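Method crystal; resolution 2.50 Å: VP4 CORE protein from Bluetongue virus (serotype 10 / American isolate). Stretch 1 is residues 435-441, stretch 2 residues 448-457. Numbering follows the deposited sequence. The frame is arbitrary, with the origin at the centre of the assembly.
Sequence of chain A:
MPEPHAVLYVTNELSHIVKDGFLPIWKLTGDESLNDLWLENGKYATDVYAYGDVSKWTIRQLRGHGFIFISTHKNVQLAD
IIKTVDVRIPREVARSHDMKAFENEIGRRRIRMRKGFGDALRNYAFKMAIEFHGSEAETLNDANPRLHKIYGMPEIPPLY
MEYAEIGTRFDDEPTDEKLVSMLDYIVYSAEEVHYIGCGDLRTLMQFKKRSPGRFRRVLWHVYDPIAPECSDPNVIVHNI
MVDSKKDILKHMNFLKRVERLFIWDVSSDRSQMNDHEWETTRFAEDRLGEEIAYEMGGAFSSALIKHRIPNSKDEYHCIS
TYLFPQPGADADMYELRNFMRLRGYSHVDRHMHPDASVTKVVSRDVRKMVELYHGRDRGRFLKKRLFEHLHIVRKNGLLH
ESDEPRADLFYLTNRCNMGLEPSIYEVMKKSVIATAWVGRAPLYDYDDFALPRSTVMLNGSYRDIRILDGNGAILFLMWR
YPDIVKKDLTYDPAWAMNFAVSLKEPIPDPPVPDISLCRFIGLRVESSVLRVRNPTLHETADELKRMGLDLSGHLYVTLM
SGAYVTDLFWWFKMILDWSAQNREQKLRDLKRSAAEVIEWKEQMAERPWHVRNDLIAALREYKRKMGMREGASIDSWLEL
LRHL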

# COMPACT_ATOMS: atom_id res chain seq x y z
N THR A 435 8.17 3.49 -5.20
CA THR A 435 7.59 3.00 -6.45
C THR A 435 7.23 4.13 -7.40
O THR A 435 6.90 5.23 -6.97
N ALA A 436 7.30 3.84 -8.70
CA ALA A 436 6.87 4.76 -9.73
C ALA A 436 6.20 3.99 -10.87
O ALA A 436 6.69 2.96 -11.32
N TRP A 437 5.08 4.51 -11.31
CA TRP A 437 4.34 3.92 -12.41
C TRP A 437 5.03 4.15 -13.78
O TRP A 437 5.38 5.29 -14.11
N VAL A 438 5.22 3.08 -14.54
CA VAL A 438 5.89 3.13 -15.83
C VAL A 438 5.02 2.50 -16.92
O VAL A 438 5.36 2.56 -18.10
N GLY A 439 3.91 1.89 -16.51
CA GLY A 439 3.00 1.25 -17.43
C GLY A 439 2.45 2.21 -18.48
O GLY A 439 2.09 3.34 -18.17
N ARG A 440 2.40 1.75 -19.73
CA ARG A 440 1.93 2.59 -20.84
C ARG A 440 0.56 2.17 -21.37
O ARG A 440 -0.08 2.95 -22.07
N ALA A 441 0.13 0.95 -21.06
CA ALA A 441 -1.22 0.47 -21.43
C ALA A 441 -2.27 1.43 -20.85
O ALA A 441 -1.97 2.21 -19.95
N ASP A 448 -2.45 7.06 -12.63
CA ASP A 448 -1.07 7.53 -12.55
C ASP A 448 -0.55 7.89 -13.93
O ASP A 448 -1.02 7.37 -14.93
N PHE A 449 0.42 8.80 -13.98
CA PHE A 449 1.16 9.04 -15.20
C PHE A 449 2.41 8.18 -15.18
O PHE A 449 2.97 7.89 -14.11
N ALA A 450 2.85 7.75 -16.36
CA ALA A 450 4.02 6.90 -16.53
C ALA A 450 5.32 7.69 -16.69
O ALA A 450 5.40 8.58 -17.51
N LEU A 451 6.33 7.34 -15.89
CA LEU A 451 7.70 7.81 -16.09
C LEU A 451 8.32 6.98 -17.20
O LEU A 451 8.09 5.78 -17.26
N PRO A 452 9.05 7.63 -18.13
CA PRO A 452 9.75 6.83 -19.14
C PRO A 452 10.71 5.84 -18.49
O PRO A 452 11.54 6.24 -17.69
N ARG A 453 10.57 4.56 -18.82
CA ARG A 453 11.43 3.50 -18.26
C ARG A 453 12.93 3.74 -18.39
O ARG A 453 13.68 3.51 -17.45
N SER A 454 13.36 4.19 -19.56
CA SER A 454 14.77 4.40 -19.82
C SER A 454 15.31 5.54 -18.97
O SER A 454 16.44 5.49 -18.51
N THR A 455 14.48 6.56 -18.74
CA THR A 455 14.85 7.66 -17.87
C THR A 455 15.00 7.18 -16.41
O THR A 455 15.93 7.57 -15.71
N VAL A 456 14.08 6.31 -15.99
CA VAL A 456 14.10 5.73 -14.66
C VAL A 456 15.41 4.99 -14.46
O VAL A 456 16.15 5.28 -13.52
N MET A 457 15.69 4.04 -15.35
CA MET A 457 16.95 3.30 -15.38
C MET A 457 18.19 4.18 -15.27
O MET A 457 19.10 3.92 -14.47

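The end of a strand, Ala436 and Trp437, and the loop after it pack against a loop that leads into a helix at Arg453. One hydrogen bond joins the backbones, from Leu451 N to Trp437 O at 2.9 Å. Ala450 CA also lies 3.2 Å from Trp437 O, in a CA-H...O contact.

Trp437 (chi1 t, chi2 -94°) points toward the second stretch. Asp448, chi1 m, lays its CB over one face of the indole, 4.1 Å from the centroid of the five-membered ring. The small Ala450 sits by the ring edge, its CB 3.9 Å from Trp437 CD1. Ala450 CB is also 3.2 Å from Gly439 O, so it fills a notch between ring and backbone. Gly439 has no side chain; an ideal CB there would clash with Trp437 CZ2.

Ala436 points toward the second stretch, its CB 3.8 Å from Leu451 CD1; Leu451 is m, t. Val438, chi1 m, is wedged between loop and helix. Its CG1 lies 3.5 Å from Leu451 O and 4.0 Å from CG2 of Val456 (t). Val438 CG2 is 3.7 Å from Arg453 NE.

Arg453 leaves sideways (m, t, t), but its extended chain carries the guanidinium nearer the first stretch. Val438 O lies over one face of that group, 3.6 Å from Arg453 NH2. Arg440, more exposed, reaches Pro452 loosely.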

# COMPACT_ATOMS: atom_id res chain seq x y z
CB THR A 435 6.32 2.16 -6.23
OG1 THR A 435 5.35 2.95 -5.52
CG2 THR A 435 6.62 0.88 -5.46
CB ALA A 436 8.03 5.58 -10.25
CB TRP A 437 2.93 4.51 -12.43
CG TRP A 437 2.08 3.95 -13.48
CD1 TRP A 437 1.88 4.46 -14.73
CD2 TRP A 437 1.29 2.76 -13.41
NE1 TRP A 437 0.99 3.68 -15.43
CE2 TRP A 437 0.62 2.62 -14.65
CE3 TRP A 437 1.06 1.81 -12.41
CZ2 TRP A 437 -0.25 1.57 -14.92
CZ3 TRP A 437 0.20 0.76 -12.68
CH2 TRP A 437 -0.45 0.65 -13.93
CB VAL A 438 7.29 2.44 -15.81
CG1 VAL A 438 8.27 3.22 -14.95
CG2 VAL A 438 7.18 1.00 -15.34
CB ARG A 440 2.95 2.64 -21.99
CG ARG A 440 4.32 3.09 -21.57
CD ARG A 440 5.15 3.49 -22.75
NE ARG A 440 6.00 4.62 -22.39
CZ ARG A 440 5.74 5.89 -22.67
NH1 ARG A 440 4.65 6.23 -23.35
NH2 ARG A 440 6.59 6.83 -22.27
CB ALA A 441 -1.45 -0.98 -20.98
CB ASP A 448 -0.18 6.46 -11.92
CG ASP A 448 -0.11 6.56 -10.41
OD1 ASP A 448 0.95 6.21 -9.82
OD2 ASP A 448 -1.11 7.00 -9.80
CB PHE A 449 1.49 10.53 -15.35
CG PHE A 449 2.45 11.06 -14.31
CD1 PHE A 449 3.84 11.04 -14.52
CD2 PHE A 449 1.97 11.60 -13.13
CE1 PHE A 449 4.72 11.54 -13.59
CE2 PHE A 449 2.87 12.10 -12.18
CZ PHE A 449 4.23 12.06 -12.42
CB ALA A 450 3.82 5.97 -17.72
CB LEU A 451 8.54 7.64 -14.81
CG LEU A 451 8.28 8.50 -13.57
CD1 LEU A 451 9.38 8.32 -12.55
CD2 LEU A 451 8.09 9.97 -13.93
CB PRO A 452 10.52 7.90 -19.95
CG PRO A 452 9.74 9.15 -19.77
CD PRO A 452 9.23 9.08 -18.36
CB ARG A 453 11.12 2.15 -18.90
CG ARG A 453 9.83 1.53 -18.43
CD ARG A 453 9.74 0.13 -18.95
NE ARG A 453 8.52 -0.51 -18.49
CZ ARG A 453 7.34 -0.42 -19.11
NH1 ARG A 453 6.29 -1.04 -18.60
NH2 ARG A 453 7.23 0.28 -20.24
CB SER A 454 15.03 4.66 -21.31
OG SER A 454 14.45 5.89 -21.72
CB THR A 455 13.82 8.82 -17.97
OG1 THR A 455 13.58 9.11 -19.35
CG2 THR A 455 14.36 10.08 -17.31
CB VAL A 456 12.90 4.75 -14.42
CG1 VAL A 456 12.98 4.13 -13.04
CG2 VAL A 456 11.57 5.45 -14.60
CB MET A 457 17.04 2.48 -16.66
CG MET A 457 16.32 1.17 -16.61
SD MET A 457 16.52 0.25 -18.14
CE MET A 457 18.24 -0.22 -18.07